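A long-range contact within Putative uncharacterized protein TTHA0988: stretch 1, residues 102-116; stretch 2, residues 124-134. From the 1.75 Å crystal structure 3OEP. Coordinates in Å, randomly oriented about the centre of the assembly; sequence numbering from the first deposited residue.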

ATOM      1  N   ALA A 102       3.364  31.060  22.544  1.00 17.29           N
ATOM      2  CA  ALA A 102       1.923  30.826  22.567  1.00 16.54           C
ATOM      3  C   ALA A 102       1.554  29.649  21.668  1.00 15.36           C
ATOM      4  O   ALA A 102       0.709  28.842  22.035  1.00 14.53           O
ATOM      5  CB  ALA A 102       1.162  32.081  22.146  1.00 17.09           C
ATOM      6  N   VAL A 103       2.184  29.561  20.495  1.00 15.25           N
ATOM      7  CA  VAL A 103       1.983  28.411  19.609  1.00 13.94           C
ATOM      8  C   VAL A 103       2.367  27.099  20.300  1.00 12.64           C
ATOM      9  O   VAL A 103       1.607  26.127  20.281  1.00 12.67           O
ATOM     10  CB  VAL A 103       2.779  28.536  18.294  1.00 15.13           C
ATOM     11  CG1 VAL A 103       2.739  27.211  17.518  1.00 15.33           C
ATOM     12  CG2 VAL A 103       2.222  29.668  17.454  1.00 14.64           C
ATOM     13  N   LYS A 104       3.550  27.073  20.902  1.00 13.28           N
ATOM     14  CA  LYS A 104       4.008  25.881  21.615  1.00 14.35           C
ATOM     15  C   LYS A 104       3.047  25.478  22.725  1.00 13.25           C
ATOM     16  O   LYS A 104       2.716  24.300  22.878  1.00 14.01           O
ATOM     17  CB  LYS A 104       5.381  26.113  22.228  1.00 14.31           C
ATOM     18  CG  LYS A 104       6.507  26.341  21.249  1.00 17.36           C
ATOM     19  CD  LYS A 104       7.799  26.456  22.059  1.00 24.21           C
ATOM     20  CE  LYS A 104       8.897  27.194  21.357  1.00 29.08           C
ATOM     21  NZ  LYS A 104      10.027  27.326  22.316  1.00 28.57           N
ATOM     22  N   ALA A 105       2.603  26.450  23.507  1.00 13.91           N
ATOM     23  CA  ALA A 105       1.697  26.172  24.618  1.00 14.96           C
ATOM     24  C   ALA A 105       0.350  25.638  24.135  1.00 14.04           C
ATOM     25  O   ALA A 105      -0.176  24.664  24.694  1.00 13.73           O
ATOM     26  CB  ALA A 105       1.511  27.417  25.480  1.00 15.27           C
ATOM     27  N   LEU A 106      -0.202  26.259  23.093  1.00 14.39           N
ATOM     28  CA  LEU A 106      -1.459  25.793  22.500  1.00 13.19           C
ATOM     29  C   LEU A 106      -1.333  24.368  21.980  1.00 13.81           C
ATOM     30  O   LEU A 106      -2.231  23.550  22.175  1.00 13.78           O
ATOM     31  CB  LEU A 106      -1.923  26.725  21.370  1.00 13.65           C
ATOM     32  CG  LEU A 106      -2.570  28.040  21.813  1.00 17.13           C
ATOM     33  CD1 LEU A 106      -2.632  29.037  20.658  1.00 17.41           C
ATOM     34  CD2 LEU A 106      -3.965  27.814  22.391  1.00 17.66           C
ATOM     35  N   HIS A 107      -0.217  24.062  21.328  1.00 12.43           N
ATOM     36  CA  HIS A 107      -0.025  22.717  20.797  1.00 10.61           C
ATOM     37  C   HIS A 107      -0.006  21.647  21.895  1.00 12.87           C
ATOM     38  O   HIS A 107      -0.537  20.558  21.704  1.00 12.09           O
ATOM     39  CB  HIS A 107       1.237  22.602  19.944  1.00 11.40           C
ATOM     40  CG  HIS A 107       1.314  21.308  19.199  1.00 10.20           C
ATOM     41  ND1 HIS A 107       2.176  20.288  19.547  1.00 11.42           N
ATOM     42  CD2 HIS A 107       0.569  20.835  18.171  1.00 14.21           C
ATOM     43  CE1 HIS A 107       1.985  19.261  18.735  1.00 12.57           C
ATOM     44  NE2 HIS A 107       1.012  19.566  17.897  1.00 13.58           N
ATOM     45  N   GLN A 108       0.590  21.969  23.041  1.00 13.59           N
ATOM     46  CA  GLN A 108       0.691  21.025  24.154  1.00 13.11           C
ATOM     47  C   GLN A 108      -0.571  20.933  25.006  1.00 13.44           C
ATOM     48  O   GLN A 108      -0.691  20.021  25.810  1.00 15.77           O
ATOM     49  CB  GLN A 108       1.837  21.415  25.077  1.00 14.11           C
ATOM     50  CG  GLN A 108       3.203  21.311  24.448  1.00 13.51           C
ATOM     51  CD  GLN A 108       4.259  21.966  25.289  1.00 13.71           C
ATOM     52  OE1 GLN A 108       4.741  21.388  26.267  1.00 16.77           O
ATOM     53  NE2 GLN A 108       4.638  23.185  24.918  1.00 15.43           N
ATOM     54  N   LYS A 109      -1.492  21.879  24.853  1.00 14.40           N
ATOM     55  CA  LYS A 109      -2.647  21.962  25.760  1.00 15.18           C
ATOM     56  C   LYS A 109      -3.616  20.762  25.724  1.00 14.84           C
ATOM     57  O   LYS A 109      -3.959  20.228  26.777  1.00 17.07           O
ATOM     58  CB  LYS A 109      -3.404  23.281  25.558  1.00 17.05           C
ATOM     59  CG  LYS A 109      -4.448  23.566  26.621  1.00 21.28           C
ATOM     60  CD  LYS A 109      -4.977  24.991  26.499  1.00 24.79           C
ATOM     61  CE  LYS A 109      -6.017  25.307  27.572  1.00 32.31           C
ATOM     62  NZ  LYS A 109      -7.346  24.707  27.261  1.00 36.97           N
ATOM     63  N   PRO A 110      -4.068  20.331  24.529  1.00 13.97           N
ATOM     64  CA  PRO A 110      -5.087  19.282  24.523  1.00 14.35           C
ATOM     65  C   PRO A 110      -4.612  17.897  24.942  1.00 14.80           C
ATOM     66  O   PRO A 110      -3.431  17.573  24.829  1.00 15.92           O
ATOM     67  CB  PRO A 110      -5.535  19.220  23.048  1.00 14.73           C
ATOM     68  CG  PRO A 110      -5.064  20.468  22.435  1.00 14.87           C
ATOM     69  CD  PRO A 110      -3.806  20.832  23.169  1.00 13.57           C
ATOM     70  N   LEU A 111      -5.549  17.090  25.421  1.00 15.69           N
ATOM     71  CA  LEU A 111      -5.361  15.649  25.443  1.00 15.32           C
ATOM     72  C   LEU A 111      -5.930  15.158  24.120  1.00 16.12           C
ATOM     73  O   LEU A 111      -7.149  15.092  23.944  1.00 16.34           O
ATOM     74  CB  LEU A 111      -6.084  15.010  26.627  1.00 17.67           C
ATOM     75  CG  LEU A 111      -5.910  13.491  26.723  1.00 19.80           C
ATOM     76  CD1 LEU A 111      -4.438  13.115  26.857  1.00 20.22           C
ATOM     77  CD2 LEU A 111      -6.719  12.948  27.895  1.00 23.21           C
ATOM     78  N   TYR A 112      -5.046  14.861  23.177  1.00 14.33           N
ATOM     79  CA  TYR A 112      -5.463  14.469  21.834  1.00 14.41           C
ATOM     80  C   TYR A 112      -5.921  13.025  21.797  1.00 14.22           C
ATOM     81  O   TYR A 112      -5.584  12.234  22.671  1.00 14.47           O
ATOM     82  CB  TYR A 112      -4.314  14.615  20.853  1.00 13.08           C
ATOM     83  CG  TYR A 112      -3.833  16.030  20.631  1.00 12.46           C
ATOM     84  CD1 TYR A 112      -2.776  16.545  21.364  1.00 14.68           C
ATOM     85  CD2 TYR A 112      -4.432  16.848  19.682  1.00 11.74           C
ATOM     86  CE1 TYR A 112      -2.326  17.843  21.154  1.00 11.78           C
ATOM     87  CE2 TYR A 112      -3.984  18.138  19.459  1.00 11.14           C
ATOM     88  CZ  TYR A 112      -2.927  18.630  20.197  1.00 12.18           C
ATOM     89  OH  TYR A 112      -2.471  19.914  19.981  1.00 14.16           O
ATOM     90  N   ARG A 113      -6.684  12.700  20.763  1.00 14.40           N
ATOM     91  CA  ARG A 113      -7.092  11.341  20.470  1.00 14.51           C
ATOM     92  C   ARG A 113      -6.622  10.982  19.065  1.00 13.81           C
ATOM     93  O   ARG A 113      -6.707  11.807  18.151  1.00 14.42           O
ATOM     94  CB  ARG A 113      -8.615  11.245  20.548  1.00 15.88           C
ATOM     95  CG  ARG A 113      -9.190   9.894  20.213  1.00 19.58           C
ATOM     96  CD  ARG A 113     -10.714   9.953  20.222  1.00 23.72           C
ATOM     97  NE  ARG A 113     -11.273   8.681  19.787  1.00 26.34           N
ATOM     98  CZ  ARG A 113     -11.561   7.657  20.589  1.00 31.11           C
ATOM     99  NH1 ARG A 113     -11.372   7.735  21.905  1.00 31.29           N
ATOM    100  NH2 ARG A 113     -12.054   6.541  20.062  1.00 33.43           N
ATOM    101  N   VAL A 114      -6.129   9.759  18.896  1.00 13.23           N
ATOM    102  CA  VAL A 114      -5.795   9.231  17.580  1.00 13.02           C
ATOM    103  C   VAL A 114      -7.084   8.808  16.877  1.00 13.88           C
ATOM    104  O   VAL A 114      -7.666   7.776  17.215  1.00 15.47           O
ATOM    105  CB  VAL A 114      -4.842   8.014  17.659  1.00 14.53           C
ATOM    106  CG1 VAL A 114      -4.541   7.482  16.258  1.00 15.94           C
ATOM    107  CG2 VAL A 114      -3.549   8.392  18.391  1.00 16.30           C
ATOM    108  N   TYR A 115      -7.529   9.610  15.914  1.00 12.03           N
ATOM    109  CA  TYR A 115      -8.754   9.328  15.159  1.00 13.94           C
ATOM    110  C   TYR A 115      -8.528   8.415  13.952  1.00 15.99           C
ATOM    111  O   TYR A 115      -9.458   7.769  13.477  1.00 16.09           O
ATOM    112  CB  TYR A 115      -9.394  10.632  14.686  1.00 12.01           C
ATOM    113  CG  TYR A 115     -10.216  11.298  15.756  1.00 13.41           C
ATOM    114  CD1 TYR A 115      -9.625  12.140  16.686  1.00 14.90           C
ATOM    115  CD2 TYR A 115     -11.579  11.058  15.852  1.00 15.56           C
ATOM    116  CE1 TYR A 115     -10.379  12.748  17.675  1.00 14.99           C
ATOM    117  CE2 TYR A 115     -12.347  11.669  16.844  1.00 17.35           C
ATOM    118  CZ  TYR A 115     -11.733  12.509  17.750  1.00 19.14           C
ATOM    119  OH  TYR A 115     -12.477  13.115  18.740  1.00 21.98           O
ATOM    120  N   ALA A 116      -7.301   8.395  13.443  1.00 15.07           N
ATOM    121  CA  ALA A 116      -6.941   7.556  12.312  1.00 14.95           C
ATOM    122  C   ALA A 116      -5.446   7.320  12.378  1.00 15.42           C
ATOM    123  O   ALA A 116      -4.714   8.099  12.977  1.00 13.51           O
ATOM    124  CB  ALA A 116      -7.311   8.223  11.000  1.00 15.89           C
ATOM    125  N   PRO A 124      -0.079   8.972  12.895  1.00 13.10           N
ATOM    126  CA  PRO A 124      -1.322   9.255  13.609  1.00 12.34           C
ATOM    127  C   PRO A 124      -1.959  10.556  13.162  1.00 13.67           C
ATOM    128  O   PRO A 124      -1.266  11.559  12.996  1.00 14.99           O
ATOM    129  CB  PRO A 124      -0.861   9.391  15.053  1.00 14.30           C
ATOM    130  CG  PRO A 124       0.509  10.001  14.931  1.00 14.34           C
ATOM    131  CD  PRO A 124       1.096   9.448  13.650  1.00 13.13           C
ATOM    132  N   PHE A 125      -3.272  10.527  12.956  1.00 13.02           N
ATOM    133  CA  PHE A 125      -4.045  11.746  12.790  1.00 13.44           C
ATOM    134  C   PHE A 125      -4.721  12.002  14.127  1.00 11.84           C
ATOM    135  O   PHE A 125      -5.552  11.211  14.569  1.00 12.14           O
ATOM    136  CB  PHE A 125      -5.081  11.611  11.674  1.00 14.13           C
ATOM    137  CG  PHE A 125      -4.506  11.700  10.268  1.00 18.58           C
ATOM    138  CD1 PHE A 125      -3.202  12.137  10.028  1.00 25.11           C
ATOM    139  CD2 PHE A 125      -5.298  11.388   9.180  1.00 23.46           C
ATOM    140  CE1 PHE A 125      -2.703  12.216   8.731  1.00 23.25           C
ATOM    141  CE2 PHE A 125      -4.803  11.469   7.891  1.00 24.25           C
ATOM    142  CZ  PHE A 125      -3.513  11.880   7.665  1.00 23.76           C
ATOM    143  N   LEU A 126      -4.322  13.097  14.769  1.00 11.39           N
ATOM    144  CA  LEU A 126      -4.759  13.452  16.113  1.00 10.81           C
ATOM    145  C   LEU A 126      -5.655  14.687  16.098  1.00 10.99           C
ATOM    146  O   LEU A 126      -5.443  15.597  15.305  1.00 13.22           O
ATOM    147  CB  LEU A 126      -3.531  13.758  16.963  1.00 12.86           C
ATOM    148  CG  LEU A 126      -2.509  12.634  17.116  1.00 14.80           C
ATOM    149  CD1 LEU A 126      -1.100  13.202  17.282  1.00 23.92           C
ATOM    150  CD2 LEU A 126      -2.880  11.775  18.289  1.00 20.15           C
ATOM    151  N   ALA A 127      -6.642  14.715  16.988  1.00 11.41           N
ATOM    152  CA  ALA A 127      -7.511  15.886  17.149  1.00 12.44           C
ATOM    153  C   ALA A 127      -7.897  15.965  18.625  1.00 12.82           C
ATOM    154  O   ALA A 127      -7.823  14.943  19.309  1.00 12.29           O
ATOM    155  CB  ALA A 127      -8.760  15.760  16.255  1.00 12.66           C
ATOM    156  N   GLU A 128      -8.304  17.127  19.153  1.00 13.69           N
ATOM    157  CA  GLU A 128      -8.498  18.392  18.431  1.00 13.71           C
ATOM    158  C   GLU A 128      -7.442  19.443  18.760  1.00 12.97           C
ATOM    159  O   GLU A 128      -7.181  19.741  19.933  1.00 15.46           O
ATOM    160  CB  GLU A 128      -9.851  19.010  18.816  1.00 16.61           C
ATOM    161  CG  GLU A 128     -11.069  18.178  18.462  1.00 19.37           C
ATOM    162  CD  GLU A 128     -12.381  18.771  18.974  1.00 29.44           C
ATOM    163  OE1 GLU A 128     -12.369  19.792  19.708  1.00 26.39           O
ATOM    164  OE2 GLU A 128     -13.437  18.196  18.651  1.00 31.98           O
ATOM    165  N   VAL A 129      -6.890  20.053  17.718  1.00 12.79           N
ATOM    166  CA  VAL A 129      -6.061  21.250  17.861  1.00 13.81           C
ATOM    167  C   VAL A 129      -6.919  22.398  18.408  1.00 13.92           C
ATOM    168  O   VAL A 129      -8.068  22.594  17.986  1.00 14.06           O
ATOM    169  CB  VAL A 129      -5.431  21.645  16.490  1.00 13.85           C
ATOM    170  CG1 VAL A 129      -4.745  23.007  16.549  1.00 11.80           C
ATOM    171  CG2 VAL A 129      -4.445  20.583  16.033  1.00 12.95           C
ATOM    172  N   GLU A 130      -6.367  23.139  19.369  1.00 14.54           N
ATOM    173  CA  GLU A 130      -7.050  24.301  19.941  1.00 15.85           C
ATOM    174  C   GLU A 130      -7.483  25.260  18.835  1.00 14.72           C
ATOM    175  O   GLU A 130      -6.740  25.475  17.889  1.00 15.49           O
ATOM    176  CB  GLU A 130      -6.129  25.051  20.909  1.00 16.46           C
ATOM    177  CG  GLU A 130      -5.832  24.315  22.208  1.00 19.94           C
ATOM    178  CD  GLU A 130      -7.046  24.197  23.113  1.00 26.84           C
ATOM    179  OE1 GLU A 130      -7.630  25.240  23.472  1.00 30.59           O
ATOM    180  OE2 GLU A 130      -7.408  23.059  23.477  1.00 31.99           O
ATOM    181  N   PRO A 131      -8.689  25.848  18.953  1.00 16.82           N
ATOM    182  CA  PRO A 131      -9.162  26.781  17.928  1.00 17.09           C
ATOM    183  C   PRO A 131      -8.143  27.838  17.483  1.00 17.29           C
ATOM    184  O   PRO A 131      -7.995  28.076  16.282  1.00 16.65           O
ATOM    185  CB  PRO A 131     -10.364  27.441  18.602  1.00 19.79           C
ATOM    186  CG  PRO A 131     -10.909  26.363  19.481  1.00 19.96           C
ATOM    187  CD  PRO A 131      -9.704  25.635  20.004  1.00 19.11           C
ATOM    188  N   ALA A 132      -7.432  28.436  18.436  1.00 16.20           N
ATOM    189  CA  ALA A 132      -6.460  29.492  18.135  1.00 15.37           C
ATOM    190  C   ALA A 132      -5.274  29.025  17.294  1.00 14.96           C
ATOM    191  O   ALA A 132      -4.596  29.851  16.692  1.00 15.94           O
ATOM    192  CB  ALA A 132      -5.955  30.139  19.433  1.00 16.82           C
ATOM    193  N   LEU A 133      -5.028  27.713  17.252  1.00 13.64           N
ATOM    194  CA  LEU A 133      -3.896  27.149  16.511  1.00 13.74           C
ATOM    195  C   LEU A 133      -4.312  26.525  15.171  1.00 13.56           C
ATOM    196  O   LEU A 133      -3.485  25.964  14.458  1.00 14.84           O
ATOM    197  CB  LEU A 133      -3.160  26.130  17.389  1.00 14.37           C
ATOM    198  CG  LEU A 133      -1.876  25.486  16.859  1.00 14.69           C
ATOM    199  CD1 LEU A 133      -0.881  26.524  16.334  1.00 15.09           C
ATOM    200  CD2 LEU A 133      -1.231  24.618  17.946  1.00 12.31           C
ATOM    201  N   ARG A 134      -5.585  26.659  14.804  1.00 13.67           N
ATOM    202  CA  ARG A 134      -6.069  26.052  13.561  1.00 14.08           C
ATOM    203  C   ARG A 134      -5.742  26.906  12.342  1.00 16.53           C
ATOM    204  O   ARG A 134      -6.165  28.058  12.247  1.00 16.99           O
ATOM    205  CB  ARG A 134      -7.575  25.799  13.644  1.00 15.00           C
ATOM    206  CG  ARG A 134      -7.920  24.812  14.727  1.00 15.43           C
ATOM    207  CD  ARG A 134      -9.397  24.502  14.791  1.00 16.07           C
ATOM    208  NE  ARG A 134      -9.703  23.756  16.006  1.00 15.34           N
ATOM    209  CZ  ARG A 134     -10.923  23.463  16.435  1.00 21.32           C
ATOM    210  NH1 ARG A 134     -11.997  23.839  15.739  1.00 23.48           N
ATOM    211  NH2 ARG A 134     -11.071  22.786  17.570  1.00 19.75           N
TER
HETATM  212  O   HOH W   1      -3.597  22.494  19.974  1.00  9.74           O
HETATM  213  O   HOH W   2      -8.852  16.825  21.934  1.00 18.23           O
HETATM  214  O   HOH W   3     -10.597  14.611  20.773  1.00 27.33           O
HETATM  215  O   HOH W   4     -13.733  15.567  18.818  1.00 34.31           O

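What holds the two backbones together? Strands 112-116 and 124-127 pair antiparallel, their N-to-C directions 134° apart. Arg-113 and Ala-127 hydrogen-bond twice, Arg-113 N to Ala-127 O at 2.9 Å and Ala-127 N to Arg-113 O at 3.1 Å. Farther along, Phe-125 O accepts from Tyr-115 N (2.9 Å) and Phe-125 N donates to Ala-116 O (2.8 Å). One residue of stretch 2 thus serves two of stretch 1: a beta bulge, which shifts the register by one between Val-114 and Ala-116.

How do side chains fit on the sheet's two faces? On one, Val-114 and Leu-126 interlock, CG2 of Val-114 lying 3.5 Å from CD2 of Leu-126. On the other, the Tyr-115 ring comes against the methyl of Ala-127, its CE1 3.7 Å from Ala-127 CB. On this same face Ala-116 CB meets Phe-125 CB at 4.1 Å, while the Phe-125 ring leads away.

What does the helix offer stretch 2? Leu-133 is the bump: its CD1 lies 3.9 Å from Val-103 CG1, and its CD2 reaches 3.8 Å from His-107 CB and 4.1 Å from Leu-106 CB, nestling in the hollow between these three residues. Leu-106 answers with CD1 against Ala-132 CB (3.7 Å) and CD2 against Glu-130 CB (3.8 Å).

How is the gap between helix and sheet closed? Pro-110 packs its CG 3.4 Å from Glu-128 O, just after the cis peptide joining Ala-127 to Glu-128. Tyr-112 hydrogen-bonds through OH to His-107 O (2.7 Å), and water 1 donates to that OH and to Leu-106 O and accepts from Glu-130 N, so one water ties the helix, the Tyr-112 side chain and stretch 2 together. At the exposed margin, Lys-109 NZ and Glu-130 OE1 form a long salt bridge of 3.8 Å.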